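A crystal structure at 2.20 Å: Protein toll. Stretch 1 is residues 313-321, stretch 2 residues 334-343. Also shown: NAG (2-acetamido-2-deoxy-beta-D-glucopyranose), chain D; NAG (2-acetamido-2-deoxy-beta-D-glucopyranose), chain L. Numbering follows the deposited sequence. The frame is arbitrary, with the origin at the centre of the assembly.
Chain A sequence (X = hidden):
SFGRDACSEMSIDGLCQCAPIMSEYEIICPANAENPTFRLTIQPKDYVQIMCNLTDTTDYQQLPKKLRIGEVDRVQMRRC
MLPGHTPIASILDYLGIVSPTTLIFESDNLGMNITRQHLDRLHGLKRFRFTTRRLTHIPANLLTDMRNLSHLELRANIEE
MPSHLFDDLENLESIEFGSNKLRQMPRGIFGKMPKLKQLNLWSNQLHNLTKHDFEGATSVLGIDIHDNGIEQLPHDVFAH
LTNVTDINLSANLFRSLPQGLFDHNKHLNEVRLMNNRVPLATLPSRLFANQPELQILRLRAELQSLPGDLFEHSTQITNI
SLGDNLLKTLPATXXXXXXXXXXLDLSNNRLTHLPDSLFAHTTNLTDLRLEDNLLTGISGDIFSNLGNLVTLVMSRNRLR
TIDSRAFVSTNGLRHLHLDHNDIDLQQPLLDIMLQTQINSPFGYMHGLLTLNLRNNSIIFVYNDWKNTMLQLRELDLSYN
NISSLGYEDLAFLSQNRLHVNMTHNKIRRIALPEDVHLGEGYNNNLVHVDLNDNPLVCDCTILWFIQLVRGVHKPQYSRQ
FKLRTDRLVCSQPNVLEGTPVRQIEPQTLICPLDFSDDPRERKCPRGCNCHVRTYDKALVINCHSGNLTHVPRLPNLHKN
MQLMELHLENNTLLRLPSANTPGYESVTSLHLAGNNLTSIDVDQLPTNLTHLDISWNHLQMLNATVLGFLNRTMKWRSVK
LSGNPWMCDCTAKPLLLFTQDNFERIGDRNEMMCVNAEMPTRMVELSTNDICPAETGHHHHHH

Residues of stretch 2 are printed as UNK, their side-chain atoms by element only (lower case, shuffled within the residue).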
# COMPACT_ATOMS: atom_id res chain seq x y z
N HIS A 313 -6.88 38.92 -3.30
CA HIS A 313 -5.78 39.56 -4.02
C HIS A 313 -4.42 38.90 -3.81
O HIS A 313 -3.41 39.46 -4.21
CB HIS A 313 -5.72 41.07 -3.73
CG HIS A 313 -6.99 41.78 -4.05
ND1 HIS A 313 -7.78 42.37 -3.08
CD2 HIS A 313 -7.63 41.98 -5.23
CE1 HIS A 313 -8.84 42.91 -3.65
NE2 HIS A 313 -8.77 42.69 -4.95
N SER A 314 -4.40 37.73 -3.20
CA SER A 314 -3.15 36.97 -3.08
C SER A 314 -3.07 35.96 -4.23
O SER A 314 -3.34 34.77 -4.07
CB SER A 314 -3.05 36.30 -1.71
OG SER A 314 -2.93 37.27 -0.68
N THR A 315 -2.68 36.46 -5.40
CA THR A 315 -2.88 35.74 -6.65
C THR A 315 -1.82 34.67 -6.92
O THR A 315 -2.02 33.80 -7.77
CB THR A 315 -2.98 36.70 -7.85
OG1 THR A 315 -1.69 37.27 -8.13
CG2 THR A 315 -3.97 37.83 -7.57
N GLN A 316 -0.70 34.73 -6.20
CA GLN A 316 0.40 33.81 -6.45
C GLN A 316 0.36 32.52 -5.65
O GLN A 316 1.26 31.69 -5.76
CB GLN A 316 1.76 34.50 -6.23
CG GLN A 316 2.01 35.68 -7.16
CD GLN A 316 1.63 35.40 -8.60
OE1 GLN A 316 0.70 36.01 -9.14
NE2 GLN A 316 2.33 34.46 -9.23
N ILE A 317 -0.66 32.33 -4.83
CA ILE A 317 -0.74 31.11 -4.02
C ILE A 317 -0.82 29.85 -4.90
O ILE A 317 -1.64 29.77 -5.82
CB ILE A 317 -1.94 31.16 -3.06
CG1 ILE A 317 -1.77 32.35 -2.09
CG2 ILE A 317 -2.03 29.87 -2.29
CD1 ILE A 317 -2.88 32.49 -1.09
N THR A 318 0.04 28.87 -4.62
CA THR A 318 0.09 27.65 -5.41
C THR A 318 -0.26 26.41 -4.58
O THR A 318 -0.69 25.40 -5.13
CB THR A 318 1.49 27.46 -6.03
OG1 THR A 318 2.48 27.42 -4.98
CG2 THR A 318 1.81 28.60 -7.02
N ASN A 319 -0.07 26.48 -3.27
CA ASN A 319 -0.29 25.29 -2.44
C ASN A 319 -0.99 25.64 -1.16
O ASN A 319 -0.50 26.48 -0.40
CB ASN A 319 1.05 24.63 -2.12
CG ASN A 319 1.78 24.14 -3.36
OD1 ASN A 319 2.41 24.92 -4.07
ND2 ASN A 319 1.69 22.84 -3.60
N ILE A 320 -2.14 25.01 -0.92
CA ILE A 320 -2.89 25.22 0.30
C ILE A 320 -3.19 23.88 0.94
O ILE A 320 -3.78 23.00 0.31
CB ILE A 320 -4.23 25.94 0.04
CG1 ILE A 320 -4.01 27.27 -0.67
CG2 ILE A 320 -5.02 26.12 1.33
CD1 ILE A 320 -5.31 28.05 -0.88
N SER A 321 -2.77 23.71 2.18
CA SER A 321 -3.13 22.55 2.97
C SER A 321 -4.08 22.99 4.07
O SER A 321 -3.70 23.76 4.95
CB SER A 321 -1.88 21.91 3.57
OG SER A 321 -1.00 21.47 2.54
N UNK A 334 -13.92 32.20 -1.42
CA UNK A 334 -12.64 31.91 -0.79
C UNK A 334 -11.46 31.87 -1.76
O UNK A 334 -10.38 32.40 -1.45
c UNK A 334 -11.26 31.48 1.86
c UNK A 334 -11.41 30.38 0.82
c UNK A 334 -11.40 29.01 1.48
c UNK A 334 -12.69 30.60 -0.01
N UNK A 335 -11.66 31.28 -2.93
CA UNK A 335 -10.57 31.05 -3.88
C UNK A 335 -10.74 31.84 -5.17
O UNK A 335 -10.15 31.50 -6.20
c UNK A 335 -10.45 29.56 -4.21
c UNK A 335 -10.30 27.20 -3.44
c UNK A 335 -10.21 28.64 -3.01
c UNK A 335 -8.86 28.90 -2.36
N UNK A 336 -11.53 32.89 -5.10
CA UNK A 336 -11.87 33.70 -6.26
C UNK A 336 -10.65 34.35 -6.94
O UNK A 336 -10.65 34.59 -8.15
c UNK A 336 -13.46 35.60 -6.95
c UNK A 336 -12.87 34.78 -5.83
c UNK A 336 -14.25 36.79 -6.43
o UNK A 336 -14.56 36.80 -5.21
o UNK A 336 -14.54 37.71 -7.23
N UNK A 337 -9.60 34.62 -6.17
CA UNK A 337 -8.42 35.25 -6.75
C UNK A 337 -7.27 34.26 -7.02
O UNK A 337 -6.26 34.61 -7.61
c UNK A 337 -8.97 37.50 -5.71
c UNK A 337 -10.16 39.27 -6.24
n UNK A 337 -10.57 38.85 -5.06
c UNK A 337 -7.94 36.42 -5.88
c UNK A 337 -9.84 37.74 -4.70
n UNK A 337 -9.19 38.47 -6.66
N UNK A 338 -7.45 33.01 -6.60
CA UNK A 338 -6.37 32.03 -6.69
C UNK A 338 -6.21 31.39 -8.09
O UNK A 338 -6.29 30.18 -8.25
o UNK A 338 -7.91 32.59 -3.48
c UNK A 338 -6.70 32.67 -3.68
c UNK A 338 -5.93 31.48 -4.22
c UNK A 338 -6.49 30.99 -5.58
n UNK A 338 -6.01 33.80 -3.48
N UNK A 339 -5.92 32.22 -9.08
CA UNK A 339 -5.75 31.77 -10.46
C UNK A 339 -4.55 30.82 -10.66
O UNK A 339 -4.49 30.08 -11.64
c UNK A 339 -5.93 32.56 -12.85
c UNK A 339 -5.67 32.99 -11.42
c UNK A 339 -4.31 33.71 -11.30
N UNK A 340 -3.60 30.81 -9.72
CA UNK A 340 -2.40 30.00 -9.86
C UNK A 340 -2.34 28.81 -8.92
O UNK A 340 -1.30 28.16 -8.80
n UNK A 340 -0.87 33.14 -10.39
c UNK A 340 -1.14 30.85 -9.65
c UNK A 340 -0.93 31.86 -10.76
o UNK A 340 -0.84 31.50 -11.93
N UNK A 341 -3.44 28.53 -8.22
CA UNK A 341 -3.47 27.44 -7.26
C UNK A 341 -3.25 26.12 -7.98
O UNK A 341 -3.89 25.86 -9.01
c UNK A 341 -3.94 26.64 -4.29
c UNK A 341 -6.39 26.53 -4.83
c UNK A 341 -4.98 26.43 -5.38
c UNK A 341 -4.80 27.45 -6.51
N UNK A 342 -2.32 25.30 -7.49
CA UNK A 342 -2.00 24.02 -8.12
C UNK A 342 -2.54 22.84 -7.30
O UNK A 342 -3.01 21.84 -7.83
c UNK A 342 -0.38 24.97 -10.60
c UNK A 342 -0.49 23.86 -8.31
c UNK A 342 1.73 24.61 -9.22
c UNK A 342 0.23 24.90 -9.18
N UNK A 343 -2.45 22.97 -5.98
CA UNK A 343 -2.82 21.90 -5.07
C UNK A 343 -3.67 22.46 -3.94
O UNK A 343 -3.30 23.44 -3.29
o UNK A 343 -1.89 20.30 -3.52
c UNK A 343 -1.56 21.27 -4.49
C1 NAG D . 2.43 22.28 -4.71
C2 NAG D . 3.67 21.45 -4.35
C3 NAG D . 4.28 20.83 -5.61
C4 NAG D . 3.23 20.09 -6.43
C5 NAG D . 2.03 20.99 -6.69
C6 NAG D . 0.89 20.29 -7.41
C7 NAG D . 4.90 22.11 -2.34
C8 NAG D . 5.98 22.99 -1.77
N2 NAG D . 4.66 22.24 -3.64
O3 NAG D . 5.33 19.95 -5.23
O4 NAG D . 3.81 19.72 -7.68
O5 NAG D . 1.50 21.46 -5.45
O6 NAG D . 0.49 19.09 -6.76
O7 NAG D . 4.26 21.33 -1.63
C1 NAG L . -2.88 29.55 -15.13
C2 NAG L . -4.25 30.12 -15.58
C3 NAG L . -4.07 31.22 -16.64
C4 NAG L . -3.10 32.28 -16.13
C5 NAG L . -1.77 31.61 -15.82
C6 NAG L . -0.73 32.57 -15.30
C7 NAG L . -4.85 28.27 -17.11
C8 NAG L . -5.91 27.28 -17.48
N2 NAG L . -5.14 29.09 -16.09
O3 NAG L . -5.33 31.81 -16.94
O4 NAG L . -2.95 33.33 -17.08
O5 NAG L . -1.97 30.63 -14.79
O6 NAG L . -1.19 33.24 -14.13
O7 NAG L . -3.78 28.33 -17.71
O HOH W 1 -3.30 31.60 -7.09
O HOH W 2 -1.86 21.08 -1.09

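Position 334 carries four carbons, forked at the second, and stays beyond reach of stretch 1; the fork after one methylene identifies Leu334. Position 335 has the same four-carbon, second-atom fork, and one tip meets the CD1 methyl of Ile320. It is Leu335, with its CD2 3.9 Å from Ile320 CD1. At 336 three carbons run out in an extended chain to a pair of oxygens, well clear of stretch 1: a carboxylate one methylene longer than aspartate, hence Glu336.

Position 337 shows one carbon and then a five-membered ring of three carbons and two nitrogens, lying against the ring of His313. This is His337. The ring centroids are 4.6 Å apart with planes at 38°, an oblique pairing, and His337 CD2 lies 3.5 Å from His313 N.

Three carbons at 338 end in one oxygen and one nitrogen, a primary amide, and the terminus reaches the carbonyl of Ser314. The residue is Gln338; its NE2 donates to Ser314 O at 2.9 Å. Position 339 has a single carbon bearing two more, branched at CB, and barely touches Thr315: Val339, with CG1 4.2 Å from Thr315 O.

At 340 two carbons carry an oxygen and a nitrogen, and CB points toward stretch 1. The shorter amide is Asn340, whose ND2 donates to Thr315 O at 2.9 Å, while OD1 accepts from O6 of the chain L NAG at 2.8 Å. Position 341 is again four carbons forked at the second, packed against Ile317 and Ile320. As Leu341 it places CD1 3.7 Å from Ile320 CG1. Position 342, with another such fork, lies beside Thr318 and is Leu342; its CG is 4.3 Å from Thr318 CB. At 343 one carbon and one oxygen make up the side chain, and CB sits 3.7 Å from Asn319 ND2, the nitrogen bonded to C1 of the chain D NAG; the residue is Ser343.

The contact changes character along its length. At its start, two side-chain amides satisfy carbonyls in the turn from Ser314 to Ile317. A water then bridges the backbones, donating to Thr315 O and Ile317 O, each within 2.8 Å of its oxygen, and accepting from Asn340 N at 2.8 Å. Beyond it the main chains pair directly: Thr318 O receives both Leu342 N at 2.9 Å and Ser343 N at 3.1 Å, and Ile320 N donates to Ser343 O at 3.1 Å, establishing a parallel bridge between Asn319 and Ser343. Leucine and isoleucine side chains pack alongside this polar ladder.

Stretch 2 (334-343) LLEHQVNLLS
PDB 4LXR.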